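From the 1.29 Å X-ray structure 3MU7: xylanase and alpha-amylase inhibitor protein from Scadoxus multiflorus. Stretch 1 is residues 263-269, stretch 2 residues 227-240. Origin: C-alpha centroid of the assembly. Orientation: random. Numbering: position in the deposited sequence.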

# COMPACT_ATOMS: atom_id res chain seq x y z
N GLN A 263 -12.18 -4.38 -14.60
CA GLN A 263 -13.13 -3.39 -14.11
C GLN A 263 -13.75 -3.73 -12.76
O GLN A 263 -14.84 -3.38 -12.48
CB GLN A 263 -14.22 -3.10 -15.18
CG GLN A 263 -13.62 -2.50 -16.41
CD GLN A 263 -14.66 -1.92 -17.33
OE1 GLN A 263 -15.44 -1.09 -16.97
NE2 GLN A 263 -14.64 -2.36 -18.50
N PHE A 264 -12.95 -4.42 -11.93
CA PHE A 264 -13.36 -4.81 -10.58
C PHE A 264 -13.86 -3.63 -9.76
O PHE A 264 -14.95 -3.67 -9.19
CB PHE A 264 -12.18 -5.49 -9.87
CG PHE A 264 -12.55 -6.23 -8.61
CD1 PHE A 264 -12.64 -7.61 -8.61
CD2 PHE A 264 -12.74 -5.55 -7.41
CE1 PHE A 264 -12.95 -8.31 -7.45
CE2 PHE A 264 -13.05 -6.24 -6.25
CZ PHE A 264 -13.16 -7.62 -6.27
N SER A 265 -13.07 -2.55 -9.70
CA SER A 265 -13.49 -1.38 -8.92
C SER A 265 -14.73 -0.71 -9.51
O SER A 265 -15.58 -0.24 -8.75
CB SER A 265 -12.36 -0.37 -8.73
OG SER A 265 -11.89 0.11 -9.97
N ASN A 266 -14.85 -0.65 -10.84
CA ASN A 266 -16.09 -0.17 -11.46
C ASN A 266 -17.30 -0.96 -10.95
O ASN A 266 -18.32 -0.37 -10.59
CB ASN A 266 -16.02 -0.23 -12.99
CG ASN A 266 -15.29 0.96 -13.60
OD1 ASN A 266 -15.08 1.98 -12.94
ND2 ASN A 266 -14.91 0.83 -14.86
N LYS A 267 -17.17 -2.29 -10.89
CA LYS A 267 -18.24 -3.17 -10.43
C LYS A 267 -18.54 -3.00 -8.94
O LYS A 267 -19.71 -3.01 -8.54
CB LYS A 267 -17.92 -4.63 -10.75
CG LYS A 267 -17.87 -4.93 -12.24
CD LYS A 267 -17.42 -6.35 -12.50
CE LYS A 267 -17.15 -6.58 -13.98
NZ LYS A 267 -16.55 -7.93 -14.21
N ILE A 268 -17.49 -2.86 -8.13
CA ILE A 268 -17.64 -2.57 -6.70
C ILE A 268 -18.43 -1.27 -6.49
O ILE A 268 -19.32 -1.21 -5.63
CB ILE A 268 -16.26 -2.47 -5.98
CG1 ILE A 268 -15.59 -3.85 -5.87
CG2 ILE A 268 -16.39 -1.82 -4.61
CD1 ILE A 268 -16.26 -4.82 -4.88
N LEU A 269 -18.11 -0.25 -7.29
CA LEU A 269 -18.68 1.09 -7.13
C LEU A 269 -20.00 1.31 -7.88
O LEU A 269 -20.67 2.32 -7.66
CB LEU A 269 -17.66 2.15 -7.55
CG LEU A 269 -16.36 2.23 -6.73
CD1 LEU A 269 -15.37 3.15 -7.40
CD2 LEU A 269 -16.64 2.69 -5.29
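Stretch 2 (227-240) GYMPPTKVKFSVFP

What forms the apolar centre of the contact? P231, the first residue of the helix in stretch 2, lies against F264, its CB over one face of the phenyl ring, 3.8 Å from the F264 ring centroid and only 10° off the normal. This is a CH-pi contact, and P231 CD also lies 3.5 Å from F264 CE1. The CA-to-CB bond of F264 points sideways, but a t rotamer at chi1 carries its ring to stretch 2. At the ring edge lie M229 O, 3.2 Å from F264 CE1, and V234 CG2, 4.1 Å from F264 CZ, while Y228 CE1 comes within 3.8 Å of F264 CE1.

How do the backbones run? Residues 228-230 approach as an extended loop, after G227 at positive phi, and P230 takes the N-cap position before helix 231-240. This helix runs in broadly the same direction as helix 264-269, with a signed crossing angle of -38° and axes 9.3 Å apart at closest approach. The CA atoms of I268 and P231 are 5.7 Å apart. Farther along, the helix widens into a pi-type turn at 234-238 and is kinked at P240, whose proline nitrogen has no hydrogen to donate.

Where does I268 fit? Its side chain is a knob in a hole formed by P231, V234, K235 and F239. I268 CD1 lies 3.8 Å from P231 CB and 4.1 Å from V234 CB; I268 CG2 meets the edge of the F239 ring, 4.3 Å from F239 CE2.

What closes the polar edge? K235 reaches the C-terminal end of stretch 1, where its NZ donates a hydrogen bond to K267 O at 2.8 Å. The ammonium group thus binds a backbone carbonyl, while K267 turns its own aliphatic chain to the proline, with K267 CD 3.9 Å from P231 CG.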

# COMPACT_ATOMS: atom_id res chain seq x y z
N GLY A 227 -7.03 -16.60 -3.86
CA GLY A 227 -7.77 -15.64 -3.06
C GLY A 227 -8.69 -14.71 -3.82
O GLY A 227 -9.37 -13.88 -3.22
N TYR A 228 -8.77 -14.82 -5.15
CA TYR A 228 -9.68 -13.96 -5.90
C TYR A 228 -11.12 -14.21 -5.47
O TYR A 228 -11.54 -15.30 -5.38
CB TYR A 228 -9.56 -14.20 -7.43
CG TYR A 228 -10.54 -13.38 -8.21
CD1 TYR A 228 -10.35 -12.02 -8.39
CD2 TYR A 228 -11.70 -13.96 -8.73
CE1 TYR A 228 -11.25 -11.25 -9.08
CE2 TYR A 228 -12.61 -13.19 -9.43
CZ TYR A 228 -12.38 -11.85 -9.58
OH TYR A 228 -13.27 -11.05 -10.23
N MET A 229 -11.79 -13.12 -5.23
CA MET A 229 -13.17 -13.11 -4.85
C MET A 229 -13.91 -12.12 -5.73
O MET A 229 -13.61 -10.99 -5.79
CB MET A 229 -13.26 -12.68 -3.38
CG MET A 229 -14.67 -12.80 -2.80
SD MET A 229 -14.63 -12.50 -1.00
CE MET A 229 -16.30 -13.07 -0.50
N PRO A 230 -14.90 -12.63 -6.46
CA PRO A 230 -15.63 -11.79 -7.39
C PRO A 230 -16.27 -10.55 -6.73
O PRO A 230 -16.69 -10.64 -5.62
CB PRO A 230 -16.75 -12.77 -7.89
CG PRO A 230 -16.22 -13.92 -7.82
CD PRO A 230 -15.28 -14.02 -6.66
N PRO A 231 -16.37 -9.45 -7.42
CA PRO A 231 -16.79 -8.24 -6.79
C PRO A 231 -18.24 -8.33 -6.25
O PRO A 231 -18.57 -7.76 -5.20
CB PRO A 231 -16.66 -7.20 -7.85
CG PRO A 231 -16.59 -7.94 -9.08
CD PRO A 231 -15.98 -9.20 -8.84
N THR A 232 -19.11 -9.09 -6.93
CA THR A 232 -20.48 -9.24 -6.37
C THR A 232 -20.44 -10.02 -5.06
O THR A 232 -21.29 -9.75 -4.20
CB THR A 232 -21.40 -10.00 -7.35
OG1 THR A 232 -21.52 -9.24 -8.56
CG2 THR A 232 -22.68 -9.99 -6.69
N LYS A 233 -19.54 -10.96 -4.87
CA LYS A 233 -19.41 -11.68 -3.67
C LYS A 233 -18.83 -10.77 -2.55
O LYS A 233 -19.21 -10.87 -1.41
CB LYS A 233 -18.60 -12.92 -3.81
CG LYS A 233 -19.26 -13.99 -4.66
CD LYS A 233 -18.50 -15.30 -4.69
CE LYS A 233 -19.18 -16.33 -5.51
NZ LYS A 233 -18.46 -17.64 -5.52
N VAL A 234 -17.83 -9.93 -2.90
CA VAL A 234 -17.33 -9.02 -1.87
C VAL A 234 -18.47 -8.10 -1.37
O VAL A 234 -18.63 -7.95 -0.17
CB VAL A 234 -16.17 -8.16 -2.48
CG1 VAL A 234 -15.71 -7.11 -1.43
CG2 VAL A 234 -14.96 -9.01 -2.89
N LYS A 235 -19.23 -7.54 -2.29
CA LYS A 235 -20.31 -6.67 -1.90
C LYS A 235 -21.36 -7.40 -1.02
O LYS A 235 -21.85 -6.86 -0.03
CB LYS A 235 -20.99 -6.05 -3.14
CG LYS A 235 -20.10 -5.13 -3.92
CD LYS A 235 -20.73 -4.99 -5.33
CE LYS A 235 -21.53 -3.81 -5.38
NZ LYS A 235 -21.89 -3.38 -6.80
N PHE A 236 -21.72 -8.58 -1.44
CA PHE A 236 -22.78 -9.31 -0.75
C PHE A 236 -22.36 -9.86 0.58
O PHE A 236 -23.06 -9.78 1.60
CB PHE A 236 -23.28 -10.47 -1.63
CG PHE A 236 -24.37 -11.24 -1.01
CD1 PHE A 236 -25.71 -10.75 -1.06
CD2 PHE A 236 -24.12 -12.41 -0.43
CE1 PHE A 236 -26.77 -11.53 -0.52
CE2 PHE A 236 -25.20 -13.18 0.15
CZ PHE A 236 -26.56 -12.72 0.04
N SER A 237 -21.13 -10.46 0.63
CA SER A 237 -20.69 -11.25 1.79
C SER A 237 -19.77 -10.56 2.66
O SER A 237 -19.74 -10.93 3.89
CB SER A 237 -19.92 -12.46 1.35
OG SER A 237 -20.66 -13.32 0.59
N VAL A 238 -18.99 -9.60 2.21
CA VAL A 238 -18.00 -8.96 3.09
C VAL A 238 -18.50 -7.65 3.64
O VAL A 238 -18.36 -7.41 4.86
CB VAL A 238 -16.68 -8.69 2.27
CG1 VAL A 238 -15.65 -7.86 3.12
CG2 VAL A 238 -16.05 -9.99 1.82
N PHE A 239 -19.06 -6.79 2.84
CA PHE A 239 -19.43 -5.46 3.26
C PHE A 239 -20.39 -5.32 4.44
O PHE A 239 -20.17 -4.49 5.25
CB PHE A 239 -19.87 -4.58 2.11
CG PHE A 239 -18.74 -4.19 1.16
CD1 PHE A 239 -17.42 -4.49 1.43
CD2 PHE A 239 -19.01 -3.55 0.01
CE1 PHE A 239 -16.41 -4.13 0.54
CE2 PHE A 239 -17.98 -3.20 -0.90
CZ PHE A 239 -16.72 -3.51 -0.61
N PRO A 240 -21.48 -6.10 4.52
CA PRO A 240 -22.40 -5.92 5.66
C PRO A 240 -21.68 -6.14 6.99
O PRO A 240 -21.83 -5.33 7.83
CB PRO A 240 -23.49 -6.98 5.41
CG PRO A 240 -23.49 -7.14 3.91
CD PRO A 240 -22.01 -7.08 3.55